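Local coordinates for protein ancestral congerin Con-anc (PDB 3AJZ) that binds beta-galactoside sugars as a reconstructed ancestral fish galectin, holding a galactose-containing glycan in a pocket on one face of its beta sandwich, at residues I42-D47 / V107-R112; N57-N62 / I99-G104. One frame throughout, in Å; residues are numbered along the deposited sequence.

Interaction 1 (I42-D47 / V107-R112); sequences IALHID and VEFPNR. With GAL (beta-D-galactopyranose), chain B.
L44 lays its CD1 methyl obliquely against the ring of F109, neither squarely over the face nor in line with the edge: CD1 comes to 3.6 Å from CD2 and 4.0 Å from CG of the phenylalanine. The two side chains run alongside each other, coming from opposing strands. In F109, CG lies anti to the backbone N (chi1 -179°), an extension that carries the ring from its own strand across to L44 and brings CE2 to 3.9 Å from the carbonyl O of A43, which approaches the rim of the ring almost level with it. Within the 107-112 segment, P110 CD rests on one face of the same ring, and the guanidinium of R112 has F109 CZ over one of its faces, 3.4 Å from its plane and displaced from its centre. This is the interior of the galectin beta sandwich: strand 42-49 belongs to the sugar-binding sheet and strand 106-110 is an outermost strand, within this chain, of the other, so the L44 side chain and the A43 carbonyl meet F109 across the space between the sheets. A classic beta bulge, with A43 and L44 both facing V35, lies at the corner in strand 42-49, where the chain turns at A43. A water links the segments, donating to A43 O at 2.8 Å and accepting a weak bond from R112 N. On the sugar side of the sheet, H45 NE2 hydrogen-bonds to O4 of the galactose at 2.8 Å, with an angle of 141°; O4 sits beside the imidazole edge, close to the ring plane. N34 OD1 holds H45 ND1, fixing the rotation of the ring. D47 OD2, 3.2 Å from the same O4, forms salt bridges with R30 and R49, both hydrogen-bonded to the sugar themselves.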
loop_
_atom_site.group_PDB
_atom_site.type_symbol
_atom_site.label_atom_id
_atom_site.label_comp_id
_atom_site.label_asym_id
_atom_site.label_seq_id
_atom_site.Cartn_x
_atom_site.Cartn_y
_atom_site.Cartn_z
ATOM N N ILE A 42 -14.334 -10.786 3.380
ATOM C CA ILE A 42 -13.956 -9.916 2.278
ATOM C C ILE A 42 -15.267 -9.278 1.845
ATOM O O ILE A 42 -16.203 -9.968 1.424
ATOM C CB ILE A 42 -13.412 -10.721 1.082
ATOM C CG1 ILE A 42 -12.164 -11.525 1.478
ATOM C CG2 ILE A 42 -13.086 -9.753 -0.082
ATOM C CD1 ILE A 42 -11.754 -12.583 0.443
ATOM N N ALA A 43 -15.354 -7.962 1.962
ATOM C CA ALA A 43 -16.580 -7.247 1.618
ATOM C C ALA A 43 -16.786 -7.202 0.107
ATOM O O ALA A 43 -17.920 -7.265 -0.403
ATOM C CB ALA A 43 -16.550 -5.803 2.213
ATOM N N LEU A 44 -15.669 -7.040 -0.603
ATOM C CA LEU A 44 -15.710 -6.911 -2.043
ATOM C C LEU A 44 -14.533 -7.674 -2.613
ATOM O O LEU A 44 -13.363 -7.332 -2.366
ATOM C CB LEU A 44 -15.638 -5.425 -2.428
ATOM C CG LEU A 44 -15.558 -5.204 -3.933
ATOM C CD1 LEU A 44 -16.798 -5.727 -4.708
ATOM C CD2 LEU A 44 -15.345 -3.746 -4.250
ATOM N N HIS A 45 -14.845 -8.748 -3.349
ATOM C CA HIS A 45 -13.894 -9.568 -4.090
ATOM C C HIS A 45 -14.183 -9.370 -5.550
ATOM O O HIS A 45 -15.303 -9.604 -6.004
ATOM C CB HIS A 45 -14.120 -11.035 -3.707
ATOM C CG HIS A 45 -13.406 -12.037 -4.572
ATOM N ND1 HIS A 45 -12.046 -12.287 -4.504
ATOM C CD2 HIS A 45 -13.908 -12.957 -5.447
ATOM C CE1 HIS A 45 -11.745 -13.297 -5.313
ATOM N NE2 HIS A 45 -12.853 -13.710 -5.908
ATOM N N ILE A 46 -13.183 -8.905 -6.297
ATOM C CA ILE A 46 -13.342 -8.668 -7.734
ATOM C C ILE A 46 -12.359 -9.590 -8.406
ATOM O O ILE A 46 -11.155 -9.346 -8.341
ATOM C CB ILE A 46 -12.977 -7.207 -8.100
ATOM C CG1 ILE A 46 -13.653 -6.195 -7.154
ATOM C CG2 ILE A 46 -13.356 -6.945 -9.556
ATOM C CD1 ILE A 46 -13.031 -4.787 -7.260
ATOM N N ASP A 47 -12.852 -10.660 -9.022
ATOM C CA ASP A 47 -11.984 -11.682 -9.615
ATOM C C ASP A 47 -11.969 -11.480 -11.114
ATOM O O ASP A 47 -12.996 -11.660 -11.780
ATOM C CB ASP A 47 -12.491 -13.097 -9.264
ATOM C CG ASP A 47 -11.390 -14.136 -9.267
ATOM O OD1 ASP A 47 -10.205 -13.766 -9.098
ATOM O OD2 ASP A 47 -11.716 -15.323 -9.443
ATOM N N VAL A 107 -19.085 -1.100 -12.704
ATOM C CA VAL A 107 -19.785 -2.247 -12.164
ATOM C C VAL A 107 -20.281 -1.831 -10.784
ATOM O O VAL A 107 -19.569 -1.145 -10.033
ATOM C CB VAL A 107 -18.855 -3.455 -12.048
ATOM C CG1 VAL A 107 -19.641 -4.659 -11.532
ATOM C CG2 VAL A 107 -18.264 -3.797 -13.425
ATOM N N GLU A 108 -21.519 -2.207 -10.464
ATOM C CA GLU A 108 -22.051 -2.021 -9.107
ATOM C C GLU A 108 -22.173 -3.369 -8.434
ATOM O O GLU A 108 -22.507 -4.374 -9.072
ATOM C CB GLU A 108 -23.414 -1.330 -9.136
ATOM C CG GLU A 108 -23.267 0.123 -9.595
ATOM C CD GLU A 108 -24.559 0.907 -9.544
ATOM O OE1 GLU A 108 -25.562 0.461 -8.922
ATOM O OE2 GLU A 108 -24.551 2.006 -10.126
ATOM N N PHE A 109 -21.880 -3.382 -7.144
ATOM C CA PHE A 109 -21.973 -4.618 -6.363
ATOM C C PHE A 109 -22.504 -4.238 -4.982
ATOM O O PHE A 109 -22.108 -3.224 -4.392
ATOM C CB PHE A 109 -20.613 -5.300 -6.278
ATOM C CG PHE A 109 -20.637 -6.579 -5.514
ATOM C CD1 PHE A 109 -20.998 -7.763 -6.140
ATOM C CD2 PHE A 109 -20.275 -6.606 -4.178
ATOM C CE1 PHE A 109 -21.039 -8.968 -5.381
ATOM C CE2 PHE A 109 -20.287 -7.803 -3.461
ATOM C CZ PHE A 109 -20.677 -8.959 -4.082
ATOM N N PRO A 110 -23.442 -5.038 -4.430
ATOM C CA PRO A 110 -24.024 -4.606 -3.143
ATOM C C PRO A 110 -23.043 -4.544 -1.934
ATOM O O PRO A 110 -22.150 -5.410 -1.803
ATOM C CB PRO A 110 -25.161 -5.630 -2.913
ATOM C CG PRO A 110 -24.711 -6.844 -3.724
ATOM C CD PRO A 110 -24.020 -6.298 -4.945
ATOM N N ASN A 111 -23.224 -3.523 -1.092
ATOM C CA ASN A 111 -22.472 -3.397 0.158
ATOM C C ASN A 111 -23.193 -4.328 1.148
ATOM O O ASN A 111 -24.010 -3.911 1.964
ATOM C CB ASN A 111 -22.459 -1.923 0.619
ATOM C CG ASN A 111 -21.560 -1.634 1.837
ATOM O OD1 ASN A 111 -21.246 -0.445 2.111
ATOM N ND2 ASN A 111 -21.192 -2.628 2.579
ATOM N N ARG A 112 -22.872 -5.606 1.041
ATOM C CA ARG A 112 -23.706 -6.641 1.704
ATOM C C ARG A 112 -23.626 -6.612 3.225
ATOM O O ARG A 112 -24.575 -7.042 3.882
ATOM C CB ARG A 112 -23.365 -8.038 1.161
ATOM C CG ARG A 112 -23.830 -8.265 -0.268
ATOM C CD ARG A 112 -23.250 -9.541 -0.877
ATOM N NE ARG A 112 -23.877 -9.912 -2.130
ATOM C CZ ARG A 112 -23.426 -10.892 -2.909
ATOM N NH1 ARG A 112 -24.079 -11.165 -4.035
ATOM N NH2 ARG A 112 -22.342 -11.587 -2.569
HETATM C C1 GAL B . -14.388 -19.590 -6.655
HETATM C C2 GAL B . -12.872 -19.347 -6.491
HETATM C C3 GAL B . -12.589 -18.387 -5.340
HETATM C C4 GAL B . -13.421 -17.113 -5.550
HETATM C C5 GAL B . -14.896 -17.541 -5.633
HETATM C C6 GAL B . -15.809 -16.346 -5.822
HETATM O O2 GAL B . -12.178 -20.581 -6.280
HETATM O O3 GAL B . -11.214 -18.092 -5.309
HETATM O O4 GAL B . -12.956 -16.441 -6.712
HETATM O O5 GAL B . -15.130 -18.386 -6.758
HETATM O O6 GAL B . -17.168 -16.754 -5.785
HETATM O O HOH W 1 -19.983 -7.239 1.470
#

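Interaction 2 (N57-N62 / I99-G104); sequences NTIVLN and IQLPDG. With GAL (beta-D-galactopyranose), chain B.
The hydrophobic core of the galectin sandwich, lying behind the carbohydrate site, is crossed here by two pairs of aliphatic side chains. I59 and L101 meet tip to tip, with I59 CD1 lying 3.9 Å from L101 CD1 and almost as near to its CD2, so that one methyl faces the fork of the leucine. L61 and I99 do the same two residues away on each segment, L61 CD2 standing 3.7 Å from I99 CD1. I59 CA lies 10.7 Å from L101 CA, and the L61 and I99 backbones are similarly far apart, evidence that side chains alone bridge the sheets here. In I99, chi2 of 123° departs from a staggered value, and L61 is similarly displaced at 95°; both twists help set where the touching methyls lie. Facing the other way from the same strand, N62 gives an N-H from ND2 to O6 of the galactose, 2.9 Å away and nearly straight at 172°. Its amide is gripped further, ND2 by Q70 O and OD1 by R112 NH2, which should fix its orientation toward the sugar. After Q100 the chain leaves its strand through a type I turn from L101 to G104, closed by G104 N to L101 O at 2.9 Å. Q100 NE2 also donates to L101 O, 3.3 Å away, in the carbonyl plane and on a lone pair. Strand 58-65 runs between strands 42-49 and 68-75; I46 of the former touches both I59 and I99, while V107 and F109 from strand 106-110 pack on L61.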
loop_
_atom_site.group_PDB
_atom_site.type_symbol
_atom_site.label_atom_id
_atom_site.label_comp_id
_atom_site.label_asym_id
_atom_site.label_seq_id
_atom_site.Cartn_x
_atom_site.Cartn_y
_atom_site.Cartn_z
ATOM N N ASN A 57 -12.663 -14.468 -19.826
ATOM C CA ASN A 57 -12.759 -13.010 -19.890
ATOM C C ASN A 57 -14.016 -12.502 -19.197
ATOM O O ASN A 57 -14.832 -11.783 -19.766
ATOM C CB ASN A 57 -12.666 -12.525 -21.347
ATOM C CG ASN A 57 -11.411 -13.025 -22.033
ATOM O OD1 ASN A 57 -10.332 -13.003 -21.463
ATOM N ND2 ASN A 57 -11.561 -13.509 -23.254
ATOM N N THR A 58 -14.139 -12.865 -17.925
ATOM C CA THR A 58 -15.317 -12.490 -17.145
ATOM C C THR A 58 -14.866 -11.968 -15.792
ATOM O O THR A 58 -13.937 -12.515 -15.195
ATOM C CB THR A 58 -16.225 -13.719 -16.924
ATOM O OG1 THR A 58 -16.651 -14.241 -18.191
ATOM C CG2 THR A 58 -17.465 -13.368 -16.121
ATOM N N ILE A 59 -15.525 -10.934 -15.297
ATOM C CA ILE A 59 -15.288 -10.518 -13.919
ATOM C C ILE A 59 -16.310 -11.242 -13.081
ATOM O O ILE A 59 -17.518 -11.159 -13.345
ATOM C CB ILE A 59 -15.427 -8.986 -13.691
ATOM C CG1 ILE A 59 -14.501 -8.241 -14.652
ATOM C CG2 ILE A 59 -15.086 -8.615 -12.222
ATOM C CD1 ILE A 59 -14.572 -6.727 -14.476
ATOM N N VAL A 60 -15.835 -11.936 -12.045
ATOM C CA VAL A 60 -16.726 -12.543 -11.056
ATOM C C VAL A 60 -16.582 -11.763 -9.769
ATOM O O VAL A 60 -15.470 -11.622 -9.247
ATOM C CB VAL A 60 -16.376 -14.024 -10.857
ATOM C CG1 VAL A 60 -17.214 -14.605 -9.715
ATOM C CG2 VAL A 60 -16.602 -14.772 -12.187
ATOM N N LEU A 61 -17.693 -11.240 -9.278
ATOM C CA LEU A 61 -17.736 -10.464 -8.053
ATOM C C LEU A 61 -18.420 -11.273 -6.960
ATOM O O LEU A 61 -19.425 -11.970 -7.185
ATOM C CB LEU A 61 -18.445 -9.112 -8.245
ATOM C CG LEU A 61 -17.782 -8.270 -9.337
ATOM C CD1 LEU A 61 -18.488 -8.453 -10.706
ATOM C CD2 LEU A 61 -17.753 -6.822 -8.910
ATOM N N ASN A 62 -17.894 -11.180 -5.758
ATOM C CA ASN A 62 -18.508 -11.837 -4.626
ATOM C C ASN A 62 -18.037 -11.188 -3.324
ATOM O O ASN A 62 -17.277 -10.216 -3.298
ATOM C CB ASN A 62 -18.219 -13.336 -4.692
ATOM C CG ASN A 62 -19.297 -14.192 -4.003
ATOM O OD1 ASN A 62 -20.214 -13.678 -3.359
ATOM N ND2 ASN A 62 -19.185 -15.519 -4.170
ATOM N N ILE A 99 -17.361 0.247 -8.868
ATOM C CA ILE A 99 -16.043 -0.183 -9.321
ATOM C C ILE A 99 -15.827 0.422 -10.707
ATOM O O ILE A 99 -16.547 0.094 -11.640
ATOM C CB ILE A 99 -15.981 -1.716 -9.381
ATOM C CG1 ILE A 99 -16.195 -2.288 -7.977
ATOM C CG2 ILE A 99 -14.630 -2.185 -9.916
ATOM C CD1 ILE A 99 -17.343 -3.245 -7.906
ATOM N N GLN A 100 -14.856 1.313 -10.812
ATOM C CA GLN A 100 -14.597 2.003 -12.073
ATOM C C GLN A 100 -13.510 1.252 -12.833
ATOM O O GLN A 100 -12.360 1.151 -12.360
ATOM C CB GLN A 100 -14.153 3.446 -11.787
ATOM C CG GLN A 100 -13.918 4.315 -13.040
ATOM C CD GLN A 100 -15.176 4.495 -13.816
ATOM O OE1 GLN A 100 -16.118 5.136 -13.345
ATOM N NE2 GLN A 100 -15.236 3.881 -14.979
ATOM N N LEU A 101 -13.880 0.694 -13.983
ATOM C CA LEU A 101 -12.962 -0.068 -14.818
ATOM C C LEU A 101 -12.242 0.921 -15.755
ATOM O O LEU A 101 -12.729 2.016 -15.994
ATOM C CB LEU A 101 -13.704 -1.157 -15.620
ATOM C CG LEU A 101 -14.573 -2.150 -14.822
ATOM C CD1 LEU A 101 -15.230 -3.139 -15.791
ATOM C CD2 LEU A 101 -13.733 -2.927 -13.797
ATOM N N PRO A 102 -11.062 0.544 -16.226
ATOM C CA PRO A 102 -10.247 1.520 -16.958
ATOM C C PRO A 102 -10.752 1.820 -18.353
ATOM O O PRO A 102 -10.272 2.782 -18.962
ATOM C CB PRO A 102 -8.867 0.873 -16.987
ATOM C CG PRO A 102 -9.164 -0.627 -16.969
ATOM C CD PRO A 102 -10.370 -0.734 -16.028
ATOM N N ASP A 103 -11.753 1.068 -18.828
ATOM C CA ASP A 103 -12.437 1.457 -20.073
ATOM C C ASP A 103 -13.565 2.444 -19.823
ATOM O O ASP A 103 -14.296 2.799 -20.736
ATOM C CB ASP A 103 -12.972 0.234 -20.844
ATOM C CG ASP A 103 -14.006 -0.551 -20.079
ATOM O OD1 ASP A 103 -14.256 -0.230 -18.909
ATOM O OD2 ASP A 103 -14.573 -1.501 -20.680
ATOM N N GLY A 104 -13.742 2.827 -18.569
ATOM C CA GLY A 104 -14.794 3.762 -18.206
ATOM C C GLY A 104 -16.097 3.081 -17.794
ATOM O O GLY A 104 -17.029 3.755 -17.356
HETATM C C1 GAL B . -14.388 -19.590 -6.655
HETATM C C2 GAL B . -12.872 -19.347 -6.491
HETATM C C3 GAL B . -12.589 -18.387 -5.340
HETATM C C4 GAL B . -13.421 -17.113 -5.550
HETATM C C5 GAL B . -14.896 -17.541 -5.633
HETATM C C6 GAL B . -15.809 -16.346 -5.822
HETATM O O2 GAL B . -12.178 -20.581 -6.280
HETATM O O3 GAL B . -11.214 -18.092 -5.309
HETATM O O4 GAL B . -12.956 -16.441 -6.712
HETATM O O5 GAL B . -15.130 -18.386 -6.758
HETATM O O6 GAL B . -17.168 -16.754 -5.785
#

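How the interactions relate
Interactions 1 and 2 join the same two sheets, with centres about 10 Å apart, and the chain loop closed by 57-62 / 99-104 is nested inside that closed by 42-47 / 107-112. Neighbouring strands tie them together: probable backbone hydrogen bonds run from H45 N to N62 O and from D47 N to V60 O, each 2.8 Å. On the core side, F109 of interaction 1 continues onto interaction 2, its CD1 lying 3.6 Å from L61 CB. On the sugar side, the two contacts reach different parts of one galactose, interaction 1 its O4 and interaction 2 its O6, with E72, Y52, R49 and R30 also hydrogen-bonded to it.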